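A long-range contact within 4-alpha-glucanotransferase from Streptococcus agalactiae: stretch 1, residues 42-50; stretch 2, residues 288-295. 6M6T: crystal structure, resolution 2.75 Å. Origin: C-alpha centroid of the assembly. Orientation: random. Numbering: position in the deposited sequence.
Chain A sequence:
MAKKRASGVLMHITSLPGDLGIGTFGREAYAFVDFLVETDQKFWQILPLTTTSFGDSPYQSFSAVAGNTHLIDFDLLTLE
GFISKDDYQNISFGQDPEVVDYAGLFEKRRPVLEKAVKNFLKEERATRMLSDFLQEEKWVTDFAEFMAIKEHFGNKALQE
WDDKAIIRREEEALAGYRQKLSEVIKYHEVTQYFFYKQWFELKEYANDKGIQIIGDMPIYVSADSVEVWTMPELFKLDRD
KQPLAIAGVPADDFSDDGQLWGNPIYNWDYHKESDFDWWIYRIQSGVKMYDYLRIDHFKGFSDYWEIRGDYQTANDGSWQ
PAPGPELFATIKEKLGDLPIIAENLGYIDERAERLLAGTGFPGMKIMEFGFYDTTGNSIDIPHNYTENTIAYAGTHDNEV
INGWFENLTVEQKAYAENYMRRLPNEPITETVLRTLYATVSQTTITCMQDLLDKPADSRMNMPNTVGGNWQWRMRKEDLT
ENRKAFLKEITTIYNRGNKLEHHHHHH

Stretch 1, residues 42-50: KFWQILPLT
Stretch 2, residues 288-295: KMYDYLRI

The two stretches lie at least 240 residues apart in the chain wherever they touch, and they meet through side chains alone. No hydrogen bond crosses between them, and the backbones stay well separated: the CA atoms of Q45 and Y292 are 8.9 Å apart, those of L49 and M289 9.6 Å. The strand parts run in roughly the same direction, F43 meeting Y292 and Q45 meeting R294, while I46 and L49 meet the earlier residues M289 and Y290, before the strand of stretch 2. Together the two sides bury 277 Å².

Stretch 1 opens with K42 (phi/psi -109/-37), which makes no contact, and enters a strand at F43 that includes W44 and Q45. In stretch 2, a helix that began earlier ends with K288 and M289 (-87/-33 and -68/-25). Y290 is the first residue to leave helical values, at -135/-179; D291 follows at -103/-31, and 292-295 form a strand.

F43 (-125/144) has its CA-to-CB bond sideways to stretch 2, but chi1 of -63° (m) and chi2 of -61° bring the end of the ring nearer. Its edge is directed toward the face of Y292, with centroids 5.4 Å apart and planes at 69°; this inclination and spacing define an edge-to-face pair. The closest atoms are F43 CE1 and Y292 CD1, at 4.0 Å. Y292 (-139/126) points toward stretch 1, with chi1 -90° (m) and chi2 79°.

W44 (-115/113) has chi1 -173° (t) and is out of reach, in keeping with the alternation of an extended chain. Q45 (-95/124) again brings its side-chain end nearer, through chi1 -171° and chi2 162° (both t) and chi3 -3°. Its NE2 lies 3.2 Å from NE of R294, a distance that could suggest a hydrogen bond, but both atoms are donors. The pair is therefore a close packing contact; Q45 OE1 and R294 NH2 are satisfied elsewhere in the structure. R294 (-114/106) points toward stretch 1 with chi1 170° (t), chi2 -135° (off), chi3 -153° (t) and chi4 -117°.

I46 (-109/173; chi1 54°, p; chi2 152°, t) starts sideways, yet its CD1 comes within 4.1 Å of CE1 of Y290, an apolar contact oblique to the ring. L47 (-83/-176) and P48 (-70/149) make no contact and carry the chain on to L49.

L49 (-93/19) points toward stretch 2 with chi1 -55° (m) and chi2 -173° (t), and touches two residues. Its CD1 is 3.8 Å from CE of M289, whose chi1 of -93° (off), chi2 of -68° (m) and chi3 of -54° (m) bring the terminal methyl to this position. The same CD1 lies at the edge of the Y290 ring, near its plane, 4.1 Å from CE1, while CG of L49 is 3.8 Å from OH of Y290. With chi1 -51° (m) and chi2 -60°, Y290 thus presents CE1 to both I46 and L49. T50 (-83/173; chi1 48°, p) ends the stretch without contact.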

# COMPACT_ATOMS: atom_id res chain seq x y z
N LYS A 42 -3.47 -18.66 3.18
CA LYS A 42 -3.94 -18.43 1.82
C LYS A 42 -3.43 -17.12 1.25
O LYS A 42 -3.08 -17.06 0.07
CB LYS A 42 -5.47 -18.45 1.78
CG LYS A 42 -6.05 -18.21 0.40
CD LYS A 42 -6.49 -19.48 -0.27
CE LYS A 42 -7.23 -19.19 -1.57
NZ LYS A 42 -8.31 -18.22 -1.29
N PHE A 43 -3.33 -16.08 2.08
CA PHE A 43 -3.11 -14.73 1.57
C PHE A 43 -1.89 -14.08 2.20
O PHE A 43 -1.61 -14.27 3.39
CB PHE A 43 -4.36 -13.83 1.82
CG PHE A 43 -5.58 -14.30 1.08
CD1 PHE A 43 -5.59 -14.38 -0.30
CD2 PHE A 43 -6.70 -14.70 1.78
CE1 PHE A 43 -6.71 -14.84 -0.98
CE2 PHE A 43 -7.83 -15.16 1.10
CZ PHE A 43 -7.83 -15.24 -0.27
N TRP A 44 -1.19 -13.30 1.38
CA TRP A 44 -0.19 -12.32 1.80
C TRP A 44 -0.75 -10.96 1.41
O TRP A 44 -0.90 -10.69 0.21
CB TRP A 44 1.17 -12.57 1.13
CG TRP A 44 2.29 -11.72 1.64
CD1 TRP A 44 2.20 -10.74 2.57
CD2 TRP A 44 3.69 -11.79 1.27
NE1 TRP A 44 3.44 -10.18 2.80
CE2 TRP A 44 4.37 -10.82 2.03
CE3 TRP A 44 4.43 -12.60 0.39
CZ2 TRP A 44 5.74 -10.61 1.92
CZ3 TRP A 44 5.78 -12.37 0.28
CH2 TRP A 44 6.43 -11.39 1.04
N GLN A 45 -1.09 -10.13 2.39
CA GLN A 45 -1.47 -8.75 2.11
C GLN A 45 -0.24 -7.86 2.28
O GLN A 45 0.39 -7.85 3.35
CB GLN A 45 -2.60 -8.26 3.01
CG GLN A 45 -3.17 -6.89 2.59
CD GLN A 45 -4.55 -6.60 3.18
OE1 GLN A 45 -5.15 -7.43 3.87
NE2 GLN A 45 -5.06 -5.41 2.90
N ILE A 46 0.09 -7.11 1.24
CA ILE A 46 1.14 -6.10 1.30
C ILE A 46 0.49 -4.71 1.24
O ILE A 46 -0.72 -4.56 1.04
CB ILE A 46 2.18 -6.30 0.17
CG1 ILE A 46 1.47 -6.34 -1.19
CG2 ILE A 46 2.97 -7.59 0.38
CD1 ILE A 46 2.30 -5.86 -2.34
N LEU A 47 1.33 -3.68 1.44
CA LEU A 47 0.96 -2.28 1.21
C LEU A 47 1.11 -1.99 -0.28
O LEU A 47 1.32 -2.90 -1.09
CB LEU A 47 1.78 -1.39 2.13
CG LEU A 47 1.60 -1.64 3.63
CD1 LEU A 47 1.78 -0.33 4.38
CD2 LEU A 47 0.25 -2.25 3.99
N PRO A 48 0.90 -0.75 -0.73
CA PRO A 48 1.12 -0.49 -2.16
C PRO A 48 2.59 -0.55 -2.50
O PRO A 48 3.47 -0.24 -1.69
CB PRO A 48 0.55 0.92 -2.36
CG PRO A 48 -0.33 1.15 -1.23
CD PRO A 48 0.28 0.43 -0.08
N LEU A 49 2.87 -0.97 -3.73
CA LEU A 49 4.23 -1.03 -4.22
C LEU A 49 4.65 0.24 -4.95
O LEU A 49 5.61 0.23 -5.72
CB LEU A 49 4.37 -2.25 -5.13
CG LEU A 49 3.93 -3.53 -4.41
CD1 LEU A 49 4.26 -4.73 -5.28
CD2 LEU A 49 4.58 -3.61 -3.02
N THR A 50 3.94 1.34 -4.73
CA THR A 50 4.25 2.53 -5.49
C THR A 50 5.42 3.28 -4.87
O THR A 50 5.92 2.95 -3.78
CB THR A 50 3.03 3.44 -5.58
OG1 THR A 50 2.46 3.60 -4.27
CG2 THR A 50 1.98 2.87 -6.56
N LYS A 288 -3.90 -7.21 -12.64
CA LYS A 288 -2.74 -7.95 -13.11
C LYS A 288 -1.58 -7.90 -12.12
O LYS A 288 -0.82 -8.87 -12.00
CB LYS A 288 -2.26 -7.45 -14.49
CG LYS A 288 -1.20 -8.39 -15.10
CD LYS A 288 -0.48 -7.85 -16.34
CE LYS A 288 0.81 -8.66 -16.64
NZ LYS A 288 0.85 -9.27 -18.01
N MET A 289 -1.43 -6.80 -11.39
CA MET A 289 -0.34 -6.72 -10.42
C MET A 289 -0.54 -7.68 -9.27
O MET A 289 0.43 -8.10 -8.64
CB MET A 289 -0.20 -5.29 -9.89
CG MET A 289 0.80 -4.41 -10.67
SD MET A 289 2.55 -4.89 -10.54
CE MET A 289 2.81 -4.94 -8.75
N TYR A 290 -1.78 -8.06 -8.99
CA TYR A 290 -2.09 -8.79 -7.78
C TYR A 290 -3.03 -9.94 -8.10
O TYR A 290 -3.37 -10.20 -9.27
CB TYR A 290 -2.69 -7.85 -6.74
CG TYR A 290 -1.83 -6.62 -6.55
CD1 TYR A 290 -0.51 -6.72 -6.12
CD2 TYR A 290 -2.33 -5.36 -6.82
CE1 TYR A 290 0.28 -5.60 -5.93
CE2 TYR A 290 -1.53 -4.22 -6.65
CZ TYR A 290 -0.24 -4.35 -6.21
OH TYR A 290 0.53 -3.23 -6.04
N ASP A 291 -3.40 -10.67 -7.05
CA ASP A 291 -4.45 -11.67 -7.13
C ASP A 291 -5.77 -11.17 -6.53
O ASP A 291 -6.85 -11.55 -6.99
CB ASP A 291 -4.02 -12.95 -6.40
CG ASP A 291 -2.62 -13.46 -6.83
OD1 ASP A 291 -2.46 -13.89 -8.00
OD2 ASP A 291 -1.69 -13.44 -6.00
N TYR A 292 -5.68 -10.29 -5.54
CA TYR A 292 -6.84 -9.66 -4.93
C TYR A 292 -6.50 -8.20 -4.70
O TYR A 292 -5.51 -7.91 -4.04
CB TYR A 292 -7.23 -10.34 -3.60
CG TYR A 292 -8.20 -11.48 -3.76
CD1 TYR A 292 -7.77 -12.73 -4.18
CD2 TYR A 292 -9.54 -11.31 -3.49
CE1 TYR A 292 -8.65 -13.77 -4.34
CE2 TYR A 292 -10.45 -12.35 -3.64
CZ TYR A 292 -9.99 -13.58 -4.07
OH TYR A 292 -10.89 -14.61 -4.22
N LEU A 293 -7.32 -7.29 -5.21
CA LEU A 293 -7.07 -5.87 -5.07
C LEU A 293 -7.94 -5.29 -3.96
O LEU A 293 -9.14 -5.55 -3.88
CB LEU A 293 -7.36 -5.13 -6.38
CG LEU A 293 -6.90 -3.67 -6.45
CD1 LEU A 293 -5.38 -3.58 -6.72
CD2 LEU A 293 -7.71 -2.91 -7.50
N ARG A 294 -7.32 -4.46 -3.13
CA ARG A 294 -7.95 -3.83 -1.98
C ARG A 294 -7.99 -2.33 -2.25
O ARG A 294 -6.95 -1.67 -2.20
CB ARG A 294 -7.16 -4.14 -0.71
CG ARG A 294 -7.58 -3.35 0.50
CD ARG A 294 -6.36 -2.83 1.24
NE ARG A 294 -6.59 -2.62 2.67
CZ ARG A 294 -6.52 -1.45 3.29
NH1 ARG A 294 -6.75 -1.39 4.60
NH2 ARG A 294 -6.22 -0.34 2.61
N ILE A 295 -9.17 -1.80 -2.57
CA ILE A 295 -9.26 -0.38 -2.87
C ILE A 295 -9.37 0.39 -1.55
O ILE A 295 -10.31 0.19 -0.78
CB ILE A 295 -10.41 -0.06 -3.84
CG1 ILE A 295 -10.41 1.44 -4.15
CG2 ILE A 295 -11.76 -0.45 -3.29
CD1 ILE A 295 -9.01 2.07 -4.43